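Local coordinates for protein putative hyaluronoglucosaminidase (Clostridium perfringens, PDB 6PWI) that probably cleaves N-acetylhexosamine glycosides as a family 84 glycoside hydrolase, the chain here being the part of a longer, secreted protein that holds the catalytic barrel, at residues Y334-A339 against F376-E381; S478-A481 against G486-L489; K419-N424 against F437-Y442; T423-M426 against A431-V434. One frame throughout, in Å; residues are numbered along the deposited sequence.

Interaction 1: residues Y334-A339 against F376-E381; sequences YTKESA and FEFFEE
In the eight-stranded beta/alpha barrel, K336 on the loop that follows strand 328-330 lies across the ring of F378 on helix 373-383, the helix between the sixth and seventh strands. The contact is a CH-pi interaction. K336 CG sits 3.6 Å from the centroid of the F378 ring and only 5° off the ring normal, so this methylene is almost exactly above the ring centre. The lysine chain is extended beyond CG and slants across the face, so that K336 CE reaches F378 CD1 at 3.8 Å on the far side of the ring from A339. At the edge of the same ring, near its plane, A339 CB meets F378 CZ at 3.9 Å. The loop therefore meets the F378 ring on one face and at its CZ edge. Its CG is placed anti to the backbone N (chi1 171°), which carries the ring out from the helix toward the loop.

The loop has its own internal bracing: S338 N donates to T335 OG1 at 3.1 Å in an ST motif. The helical backbone angles of residues 336-338 put K336 and A339, three residues apart, on the same side, facing one ring; A339 N adds weak bonds to T335 O and K336 O. Both K336 and F378 also touch W362 on strand 359-362, while backbone bonds of K336 with G364 and of E337 with D365 tie this loop to the one after the sixth strand. Here the lysine methylenes over the F378 face join the loop after the fifth strand to the helix after the sixth, within the TIM barrel of the family 84 catalytic domain.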
loop_
_atom_site.group_PDB
_atom_site.type_symbol
_atom_site.label_atom_id
_atom_site.label_comp_id
_atom_site.label_asym_id
_atom_site.label_seq_id
_atom_site.Cartn_x
_atom_site.Cartn_y
_atom_site.Cartn_z
ATOM N N TYR A 334 -11.075 -18.642 4.873
ATOM C CA TYR A 334 -10.522 -17.615 4.000
ATOM C C TYR A 334 -9.206 -18.069 3.366
ATOM O O TYR A 334 -8.467 -17.254 2.810
ATOM C CB TYR A 334 -10.359 -16.285 4.741
ATOM C CG TYR A 334 -9.509 -16.368 5.980
ATOM C CD1 TYR A 334 -8.122 -16.366 5.905
ATOM C CD2 TYR A 334 -10.098 -16.475 7.231
ATOM C CE1 TYR A 334 -7.340 -16.462 7.046
ATOM C CE2 TYR A 334 -9.333 -16.561 8.382
ATOM C CZ TYR A 334 -7.952 -16.564 8.286
ATOM O OH TYR A 334 -7.219 -16.660 9.432
ATOM N N THR A 335 -8.910 -19.369 3.467
ATOM C CA THR A 335 -7.773 -19.949 2.767
ATOM C C THR A 335 -8.168 -21.318 2.233
ATOM O O THR A 335 -9.085 -21.958 2.755
ATOM C CB THR A 335 -6.520 -20.141 3.643
ATOM O OG1 THR A 335 -6.662 -21.320 4.435
ATOM C CG2 THR A 335 -6.166 -18.957 4.516
ATOM N N LYS A 336 -7.440 -21.762 1.206
ATOM C CA LYS A 336 -7.718 -23.034 0.571
ATOM C C LYS A 336 -7.433 -24.157 1.565
ATOM O O LYS A 336 -8.154 -25.152 1.593
ATOM C CB LYS A 336 -6.882 -23.178 -0.700
ATOM C CG LYS A 336 -7.169 -24.419 -1.532
ATOM C CD LYS A 336 -6.135 -24.620 -2.599
ATOM C CE LYS A 336 -6.397 -25.874 -3.394
ATOM N NZ LYS A 336 -5.423 -26.026 -4.499
ATOM N N GLU A 337 -6.395 -23.965 2.388
ATOM C CA GLU A 337 -6.008 -24.929 3.404
ATOM C C GLU A 337 -7.154 -25.188 4.385
ATOM O O GLU A 337 -7.449 -26.338 4.697
ATOM C CB GLU A 337 -4.763 -24.455 4.152
ATOM C CG GLU A 337 -4.257 -25.465 5.171
ATOM C CD GLU A 337 -3.078 -24.993 6.005
ATOM O OE1 GLU A 337 -3.127 -23.843 6.503
ATOM O OE2 GLU A 337 -2.104 -25.766 6.142
ATOM N N SER A 338 -7.791 -24.121 4.882
ATOM C CA SER A 338 -8.832 -24.286 5.881
ATOM C C SER A 338 -10.147 -24.687 5.217
ATOM O O SER A 338 -11.113 -25.027 5.894
ATOM C CB SER A 338 -8.987 -23.051 6.705
ATOM O OG SER A 338 -9.818 -22.129 6.033
ATOM N N ALA A 339 -10.172 -24.630 3.884
ATOM C CA ALA A 339 -11.310 -25.105 3.122
ATOM C C ALA A 339 -11.160 -26.601 2.887
ATOM O O ALA A 339 -12.032 -27.217 2.276
ATOM C CB ALA A 339 -11.397 -24.359 1.819
ATOM N N PHE A 376 -7.145 -18.427 -7.044
ATOM C CA PHE A 376 -8.345 -17.710 -7.445
ATOM C C PHE A 376 -9.291 -18.636 -8.205
ATOM O O PHE A 376 -10.506 -18.522 -8.055
ATOM C CB PHE A 376 -8.000 -16.405 -8.168
ATOM C CG PHE A 376 -7.330 -15.386 -7.280
ATOM C CD1 PHE A 376 -7.778 -15.171 -5.982
ATOM C CD2 PHE A 376 -6.253 -14.641 -7.732
ATOM C CE1 PHE A 376 -7.150 -14.250 -5.155
ATOM C CE2 PHE A 376 -5.642 -13.705 -6.908
ATOM C CZ PHE A 376 -6.083 -13.520 -5.617
ATOM N N GLU A 377 -8.729 -19.566 -8.992
ATOM C CA GLU A 377 -9.531 -20.579 -9.667
ATOM C C GLU A 377 -10.274 -21.411 -8.623
ATOM O O GLU A 377 -11.446 -21.746 -8.802
ATOM C CB GLU A 377 -8.668 -21.506 -10.528
ATOM C CG GLU A 377 -8.254 -20.929 -11.869
ATOM C CD GLU A 377 -7.125 -21.660 -12.593
ATOM O OE1 GLU A 377 -6.691 -22.743 -12.116
ATOM O OE2 GLU A 377 -6.676 -21.150 -13.646
ATOM N N PHE A 378 -9.570 -21.750 -7.537
ATOM C CA PHE A 378 -10.159 -22.558 -6.484
ATOM C C PHE A 378 -11.314 -21.791 -5.841
ATOM O O PHE A 378 -12.408 -22.334 -5.679
ATOM C CB PHE A 378 -9.123 -22.986 -5.438
ATOM C CG PHE A 378 -9.761 -23.630 -4.231
ATOM C CD1 PHE A 378 -10.006 -24.993 -4.199
ATOM C CD2 PHE A 378 -10.183 -22.866 -3.153
ATOM C CE1 PHE A 378 -10.623 -25.583 -3.105
ATOM C CE2 PHE A 378 -10.802 -23.455 -2.063
ATOM C CZ PHE A 378 -11.018 -24.812 -2.037
ATOM N N PHE A 379 -11.039 -20.534 -5.467
ATOM C CA PHE A 379 -12.016 -19.691 -4.799
ATOM C C PHE A 379 -13.273 -19.579 -5.656
ATOM O O PHE A 379 -14.383 -19.699 -5.139
ATOM C CB PHE A 379 -11.443 -18.301 -4.506
ATOM C CG PHE A 379 -12.411 -17.384 -3.800
ATOM C CD1 PHE A 379 -12.389 -17.257 -2.418
ATOM C CD2 PHE A 379 -13.366 -16.670 -4.511
ATOM C CE1 PHE A 379 -13.284 -16.423 -1.767
ATOM C CE2 PHE A 379 -14.268 -15.845 -3.860
ATOM C CZ PHE A 379 -14.222 -15.719 -2.491
ATOM N N GLU A 380 -13.081 -19.349 -6.961
ATOM C CA GLU A 380 -14.189 -19.150 -7.880
ATOM C C GLU A 380 -15.031 -20.422 -7.980
ATOM O O GLU A 380 -16.256 -20.355 -7.932
ATOM C CB GLU A 380 -13.703 -18.647 -9.245
ATOM C CG GLU A 380 -14.848 -18.267 -10.172
ATOM C CD GLU A 380 -14.520 -17.422 -11.394
ATOM O OE1 GLU A 380 -13.351 -16.993 -11.544
ATOM O OE2 GLU A 380 -15.443 -17.186 -12.196
ATOM N N GLU A 381 -14.363 -21.573 -8.106
ATOM C CA GLU A 381 -15.010 -22.871 -8.202
ATOM C C GLU A 381 -15.839 -23.138 -6.939
ATOM O O GLU A 381 -16.912 -23.728 -7.019
ATOM C CB GLU A 381 -13.931 -23.932 -8.440
ATOM C CG GLU A 381 -14.409 -25.214 -9.103
ATOM C CD GLU A 381 -13.307 -26.095 -9.690
ATOM O OE1 GLU A 381 -12.209 -25.560 -10.011
ATOM O OE2 GLU A 381 -13.539 -27.322 -9.836
#

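Interaction 2: residues S478-A481 against G486-L489; sequences SDPA and GLSL
D479 holds its CG anti to the backbone N (chi1 -173°), and from there its carboxylate reaches both its own turn and L489. D479 OD1 takes two backbone N-H groups from opposite faces of the carboxylate plane. A481 N comes from one side at 3.1 Å, two residues on, which makes an Asx turn. L489 N comes from the other at 3.2 Å in a nearly straight bond, with an N-H...O angle of 167°. Neither donor lies in the carboxylate plane; both approach steeply from above it. One oxygen therefore fixes the turn at P480 and ties it to the returning chain, while D479 OD2 makes a salt bridge to R611 NH1, which also bonds S488 OG. The added positive charge would be expected to keep D479 ionised.

The P480 ring rests against both leucines, its CG on L487 and its CD on L489. P480 CG touches L487 CD2 at 3.8 Å, with the two side chains set at a slant, and P480 CD meets L489 CD1 at 3.9 Å, those side chains lying at about a right angle. L489 CB lies 3.6 Å from S478 O, and A481 CB rests 3.5 Å from L487 O.

Both segments belong to the loop between helix 467-475 and helix 496-507. R402 bonds the backbone oxygens of D479 and A481, and N483 ND2, in the bend between the segments, bonds both P480 O and L487 O. On the barrel side L487 packs on L368 and Y370 and L489 on W393, so this doubled-back loop lies against loops of the barrel.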
loop_
_atom_site.group_PDB
_atom_site.type_symbol
_atom_site.label_atom_id
_atom_site.label_comp_id
_atom_site.label_asym_id
_atom_site.label_seq_id
_atom_site.Cartn_x
_atom_site.Cartn_y
_atom_site.Cartn_z
ATOM N N SER A 478 13.840 -6.828 4.593
ATOM C CA SER A 478 12.761 -7.331 3.759
ATOM C C SER A 478 12.448 -8.803 4.003
ATOM O O SER A 478 11.382 -9.248 3.588
ATOM C CB SER A 478 12.979 -7.043 2.288
ATOM O OG SER A 478 14.261 -7.471 1.847
ATOM N N ASP A 479 13.345 -9.544 4.675
ATOM C CA ASP A 479 13.124 -10.974 4.858
ATOM C C ASP A 479 12.491 -11.258 6.219
ATOM O O ASP A 479 13.146 -11.101 7.247
ATOM C CB ASP A 479 14.398 -11.800 4.650
ATOM C CG ASP A 479 14.161 -13.309 4.658
ATOM O OD1 ASP A 479 12.979 -13.718 4.710
ATOM O OD2 ASP A 479 15.161 -14.075 4.616
ATOM N N PRO A 480 11.218 -11.720 6.268
ATOM C CA PRO A 480 10.549 -12.018 7.535
ATOM C C PRO A 480 10.956 -13.326 8.208
ATOM O O PRO A 480 10.630 -13.532 9.373
ATOM C CB PRO A 480 9.065 -12.065 7.144
ATOM C CG PRO A 480 9.085 -12.540 5.717
ATOM C CD PRO A 480 10.331 -11.918 5.112
ATOM N N ALA A 481 11.661 -14.204 7.481
ATOM C CA ALA A 481 12.129 -15.472 8.037
ATOM C C ALA A 481 13.185 -15.235 9.120
ATOM O O ALA A 481 13.963 -14.284 9.035
ATOM C CB ALA A 481 12.671 -16.338 6.928
ATOM N N GLY A 486 6.480 -19.633 7.465
ATOM C CA GLY A 486 7.508 -20.096 6.545
ATOM C C GLY A 486 7.647 -19.199 5.317
ATOM O O GLY A 486 8.089 -19.651 4.259
ATOM N N LEU A 487 7.266 -17.926 5.476
ATOM C CA LEU A 487 7.418 -16.955 4.411
ATOM C C LEU A 487 8.876 -16.517 4.368
ATOM O O LEU A 487 9.473 -16.236 5.406
ATOM C CB LEU A 487 6.486 -15.770 4.675
ATOM C CG LEU A 487 6.494 -14.682 3.603
ATOM C CD1 LEU A 487 5.889 -15.181 2.297
ATOM C CD2 LEU A 487 5.770 -13.435 4.092
ATOM N N SER A 488 9.432 -16.474 3.153
ATOM C CA SER A 488 10.831 -16.149 2.939
ATOM C C SER A 488 10.916 -15.236 1.726
ATOM O O SER A 488 10.463 -15.622 0.650
ATOM C CB SER A 488 11.637 -17.414 2.718
ATOM O OG SER A 488 12.984 -17.121 2.365
ATOM N N LEU A 489 11.480 -14.036 1.914
ATOM C CA LEU A 489 11.557 -13.048 0.849
ATOM C C LEU A 489 13.001 -12.591 0.704
ATOM O O LEU A 489 13.761 -12.610 1.667
ATOM C CB LEU A 489 10.644 -11.862 1.175
ATOM C CG LEU A 489 9.158 -12.193 1.310
ATOM C CD1 LEU A 489 8.384 -10.995 1.837
ATOM C CD2 LEU A 489 8.586 -12.682 -0.012
#

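Interaction 3: residues K419-N424 against F437-Y442; sequences KGIVTN and FAIADY
The ring of Y442 meets I421 at its edge: I421 CD1 lies near the ring plane, 4.4 Å from Y442 CE2, a loose approach to the side of the ring. F449 stands edge-to-face with the same ring, and Y442 OH bonds D412 O, so the tyrosine is gripped from the loops around it as well as touched by the strand.

The main contact comes one helical turn earlier. I439 points at strand 420-423 and puts one branch on each of two strand residues. Its CG1 rests on T423, 3.5 Å from T423 CB. The other branch, I439 CG2, touches I421 CG2 at 3.9 Å, those two side chains crossing at about a right angle. In T423 the hydroxyl is trans to the backbone N (chi1 165°), which leaves the methyl turned to I439 and sends OG1 to W393 O.

Strand 420-423 is the last of the barrel, and helix 433-444 runs back over it. Their short axes lie 8.6 Å apart and antiparallel at 176°, the usual beta-alpha pairing of a TIM barrel. Across the contact only carbon meets carbon or the I421 carbonyl. It is therefore held by the burial of aliphatic carbon, and the hydroxyls of T423 and Y442 find their bonds elsewhere.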
loop_
_atom_site.group_PDB
_atom_site.type_symbol
_atom_site.label_atom_id
_atom_site.label_comp_id
_atom_site.label_asym_id
_atom_site.label_seq_id
_atom_site.Cartn_x
_atom_site.Cartn_y
_atom_site.Cartn_z
ATOM N N LYS A 419 -10.881 -9.485 -8.050
ATOM C CA LYS A 419 -11.635 -8.241 -8.005
ATOM C C LYS A 419 -10.764 -7.083 -7.524
ATOM O O LYS A 419 -11.135 -5.924 -7.683
ATOM C CB LYS A 419 -12.822 -8.378 -7.045
ATOM C CG LYS A 419 -13.961 -9.266 -7.522
ATOM C CD LYS A 419 -15.185 -9.221 -6.630
ATOM C CE LYS A 419 -16.476 -9.420 -7.404
ATOM N NZ LYS A 419 -17.610 -9.730 -6.499
ATOM N N GLY A 420 -9.617 -7.392 -6.911
ATOM C CA GLY A 420 -8.774 -6.357 -6.338
ATOM C C GLY A 420 -7.984 -6.856 -5.134
ATOM O O GLY A 420 -8.068 -8.024 -4.768
ATOM N N ILE A 421 -7.225 -5.948 -4.512
ATOM C CA ILE A 421 -6.268 -6.365 -3.505
ATOM C C ILE A 421 -6.116 -5.272 -2.448
ATOM O O ILE A 421 -6.106 -4.082 -2.767
ATOM C CB ILE A 421 -4.933 -6.766 -4.176
ATOM C CG1 ILE A 421 -3.875 -7.199 -3.156
ATOM C CG2 ILE A 421 -4.431 -5.677 -5.117
ATOM C CD1 ILE A 421 -2.812 -8.126 -3.719
ATOM N N VAL A 422 -6.022 -5.695 -1.182
ATOM C CA VAL A 422 -5.602 -4.803 -0.112
ATOM C C VAL A 422 -4.392 -5.409 0.591
ATOM O O VAL A 422 -4.290 -6.626 0.707
ATOM C CB VAL A 422 -6.737 -4.483 0.880
ATOM C CG1 VAL A 422 -7.831 -3.648 0.237
ATOM C CG2 VAL A 422 -7.313 -5.722 1.543
ATOM N N THR A 423 -3.479 -4.544 1.040
ATOM C CA THR A 423 -2.314 -4.953 1.810
ATOM C C THR A 423 -2.590 -4.800 3.306
ATOM O O THR A 423 -3.082 -3.773 3.759
ATOM C CB THR A 423 -1.060 -4.172 1.392
ATOM O OG1 THR A 423 -0.076 -4.379 2.402
ATOM C CG2 THR A 423 -1.275 -2.681 1.266
ATOM N N ASN A 424 -2.263 -5.839 4.073
ATOM C CA ASN A 424 -2.313 -5.781 5.526
ATOM C C ASN A 424 -0.911 -5.411 6.014
ATOM O O ASN A 424 -0.022 -6.257 6.028
ATOM C CB ASN A 424 -2.826 -7.112 6.086
ATOM C CG ASN A 424 -2.918 -7.155 7.596
ATOM O OD1 ASN A 424 -3.129 -6.128 8.230
ATOM N ND2 ASN A 424 -2.777 -8.337 8.178
ATOM N N PHE A 437 2.661 1.616 -2.056
ATOM C CA PHE A 437 3.038 1.963 -3.416
ATOM C C PHE A 437 2.927 0.739 -4.323
ATOM O O PHE A 437 2.382 0.842 -5.420
ATOM C CB PHE A 437 4.450 2.545 -3.452
ATOM C CG PHE A 437 4.798 3.258 -4.734
ATOM C CD1 PHE A 437 4.614 4.629 -4.855
ATOM C CD2 PHE A 437 5.316 2.563 -5.819
ATOM C CE1 PHE A 437 4.953 5.287 -6.031
ATOM C CE2 PHE A 437 5.649 3.222 -6.995
ATOM C CZ PHE A 437 5.477 4.585 -7.097
ATOM N N ALA A 438 3.427 -0.415 -3.848
ATOM C CA ALA A 438 3.454 -1.628 -4.650
ATOM C C ALA A 438 2.035 -2.066 -4.999
ATOM O O ALA A 438 1.718 -2.246 -6.177
ATOM C CB ALA A 438 4.216 -2.716 -3.943
ATOM N N ILE A 439 1.187 -2.203 -3.973
ATOM C CA ILE A 439 -0.190 -2.654 -4.133
ATOM C C ILE A 439 -0.984 -1.677 -5.006
ATOM O O ILE A 439 -1.819 -2.100 -5.798
ATOM C CB ILE A 439 -0.849 -2.886 -2.758
ATOM C CG1 ILE A 439 -0.109 -3.958 -1.952
ATOM C CG2 ILE A 439 -2.332 -3.195 -2.883
ATOM C CD1 ILE A 439 0.256 -5.184 -2.736
ATOM N N ALA A 440 -0.709 -0.376 -4.866
ATOM C CA ALA A 440 -1.385 0.641 -5.650
ATOM C C ALA A 440 -1.076 0.443 -7.131
ATOM O O ALA A 440 -1.990 0.414 -7.952
ATOM C CB ALA A 440 -0.980 2.014 -5.182
ATOM N N ASP A 441 0.217 0.308 -7.452
ATOM C CA ASP A 441 0.686 0.158 -8.817
ATOM C C ASP A 441 0.141 -1.146 -9.396
ATOM O O ASP A 441 -0.484 -1.152 -10.454
ATOM C CB ASP A 441 2.213 0.223 -8.842
ATOM C CG ASP A 441 2.845 0.268 -10.225
ATOM O OD1 ASP A 441 2.123 0.530 -11.219
ATOM O OD2 ASP A 441 4.071 0.057 -10.297
ATOM N N TYR A 442 0.366 -2.250 -8.676
ATOM C CA TYR A 442 -0.057 -3.563 -9.127
ATOM C C TYR A 442 -1.577 -3.628 -9.241
ATOM O O TYR A 442 -2.107 -4.204 -10.186
ATOM C CB TYR A 442 0.467 -4.645 -8.182
ATOM C CG TYR A 442 -0.023 -6.043 -8.469
ATOM C CD1 TYR A 442 0.339 -6.712 -9.630
ATOM C CD2 TYR A 442 -0.840 -6.710 -7.573
ATOM C CE1 TYR A 442 -0.098 -8.002 -9.894
ATOM C CE2 TYR A 442 -1.277 -8.004 -7.814
ATOM C CZ TYR A 442 -0.906 -8.651 -8.978
ATOM O OH TYR A 442 -1.344 -9.920 -9.219
#

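Interaction 4: residues T423-M426 against A431-V434; sequences TNPM and ASKV
M426 and S432 meet in the beta-alpha loop of the barrel, where the chain leaves the eighth strand and enters helix 433-444; the contact combines one backbone-to-hydroxyl bond with apolar packing. M426 N donates to S432 OG at 3.1 Å, in a bond bent to an N-H...O angle of 143°. The same OG bonds E428 O, so the hydroxyl links the strand exit, the intervening loop and the residues leading into helix 433-444, and two bonds hold it. S432 OG is turned anti to its own carbonyl carbon (chi1 -68°), the rotation that lets it face M426 N.

P425 comes up beside this bond. Its CB packs on S432 CB at 3.5 Å and lies close to S432 OG as well. The backbones of P425 and S432 are here the nearest, their CA atoms 5.8 Å apart.

Around it, M426 O bonds W191 NE1, from the loop after the first barrel strand, and A431 N bonds E545 OE2 on helix 540-572. The contact thus lies where the barrel meets the C-terminal helices, and three backbone groups of these buried residues, M426 N, M426 O and A431 N, all have side-chain partners.

M426 completes the contact by reaching along the turn. Its chain runs straight to SD and then bends at chi3 (-94°), which swings the terminal methyl around until M426 CE touches A431 CB at 3.7 Å and A431 O at 3.6 Å.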
loop_
_atom_site.group_PDB
_atom_site.type_symbol
_atom_site.label_atom_id
_atom_site.label_comp_id
_atom_site.label_asym_id
_atom_site.label_seq_id
_atom_site.Cartn_x
_atom_site.Cartn_y
_atom_site.Cartn_z
ATOM N N THR A 423 -3.479 -4.544 1.040
ATOM C CA THR A 423 -2.314 -4.953 1.810
ATOM C C THR A 423 -2.590 -4.800 3.306
ATOM O O THR A 423 -3.082 -3.773 3.759
ATOM C CB THR A 423 -1.060 -4.172 1.392
ATOM O OG1 THR A 423 -0.076 -4.379 2.402
ATOM C CG2 THR A 423 -1.275 -2.681 1.266
ATOM N N ASN A 424 -2.263 -5.839 4.073
ATOM C CA ASN A 424 -2.313 -5.781 5.526
ATOM C C ASN A 424 -0.911 -5.411 6.014
ATOM O O ASN A 424 -0.022 -6.257 6.028
ATOM C CB ASN A 424 -2.826 -7.112 6.086
ATOM C CG ASN A 424 -2.918 -7.155 7.596
ATOM O OD1 ASN A 424 -3.129 -6.128 8.230
ATOM N ND2 ASN A 424 -2.777 -8.337 8.178
ATOM N N PRO A 425 -0.630 -4.130 6.347
ATOM C CA PRO A 425 0.743 -3.675 6.572
ATOM C C PRO A 425 1.229 -3.850 8.008
ATOM O O PRO A 425 0.564 -4.509 8.809
ATOM C CB PRO A 425 0.684 -2.190 6.180
ATOM C CG PRO A 425 -0.748 -1.957 5.716
ATOM C CD PRO A 425 -1.579 -3.015 6.413
ATOM N N MET A 426 2.396 -3.254 8.301
ATOM C CA MET A 426 3.081 -3.367 9.583
ATOM C C MET A 426 2.459 -2.407 10.590
ATOM O O MET A 426 1.769 -1.466 10.212
ATOM C CB MET A 426 4.554 -2.980 9.439
ATOM C CG MET A 426 5.323 -3.808 8.444
ATOM S SD MET A 426 6.999 -3.147 8.260
ATOM C CE MET A 426 6.759 -2.060 6.853
ATOM N N ALA A 431 6.782 3.170 7.377
ATOM C CA ALA A 431 7.544 2.126 6.705
ATOM C C ALA A 431 6.664 1.340 5.734
ATOM O O ALA A 431 7.159 0.803 4.744
ATOM C CB ALA A 431 8.175 1.221 7.728
ATOM N N SER A 432 5.360 1.281 6.018
ATOM C CA SER A 432 4.421 0.533 5.200
ATOM C C SER A 432 4.193 1.202 3.845
ATOM O O SER A 432 3.627 0.588 2.940
ATOM C CB SER A 432 3.123 0.333 5.928
ATOM O OG SER A 432 3.308 -0.538 7.029
ATOM N N LYS A 433 4.634 2.456 3.700
ATOM C CA LYS A 433 4.347 3.189 2.472
ATOM C C LYS A 433 4.941 2.481 1.255
ATOM O O LYS A 433 4.407 2.632 0.155
ATOM C CB LYS A 433 4.777 4.658 2.541
ATOM C CG LYS A 433 3.854 5.543 3.369
ATOM C CD LYS A 433 4.440 6.908 3.606
ATOM C CE LYS A 433 3.538 7.839 4.379
ATOM N NZ LYS A 433 4.020 9.226 4.204
ATOM N N VAL A 434 6.013 1.701 1.470
ATOM C CA VAL A 434 6.693 0.973 0.405
ATOM C C VAL A 434 5.719 -0.023 -0.225
ATOM O O VAL A 434 5.567 -0.072 -1.449
ATOM C CB VAL A 434 7.981 0.288 0.911
ATOM C CG1 VAL A 434 8.628 -0.596 -0.143
ATOM C CG2 VAL A 434 8.992 1.281 1.474
#

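Overall arrangement
Interactions 3 and 4 are neighbours in one beta-alpha unit: they share T423 and N424, both use helix 433-444, and their centres are 10 Å apart. One packs the helix on the barrel strand, the other closes the loop between them. Interaction 1 belongs to the same barrel but sits farther round, 20 Å from interaction 3 between centres and about 6 Å between nearest atoms, on helix 373-383. Interaction 2 lies in the loop between helices 467-475 and 496-507, about 15 Å from interaction 4 and 23 Å from interaction 1, between centres. None of them includes D299, the predicted proton donor, and all lie away from it.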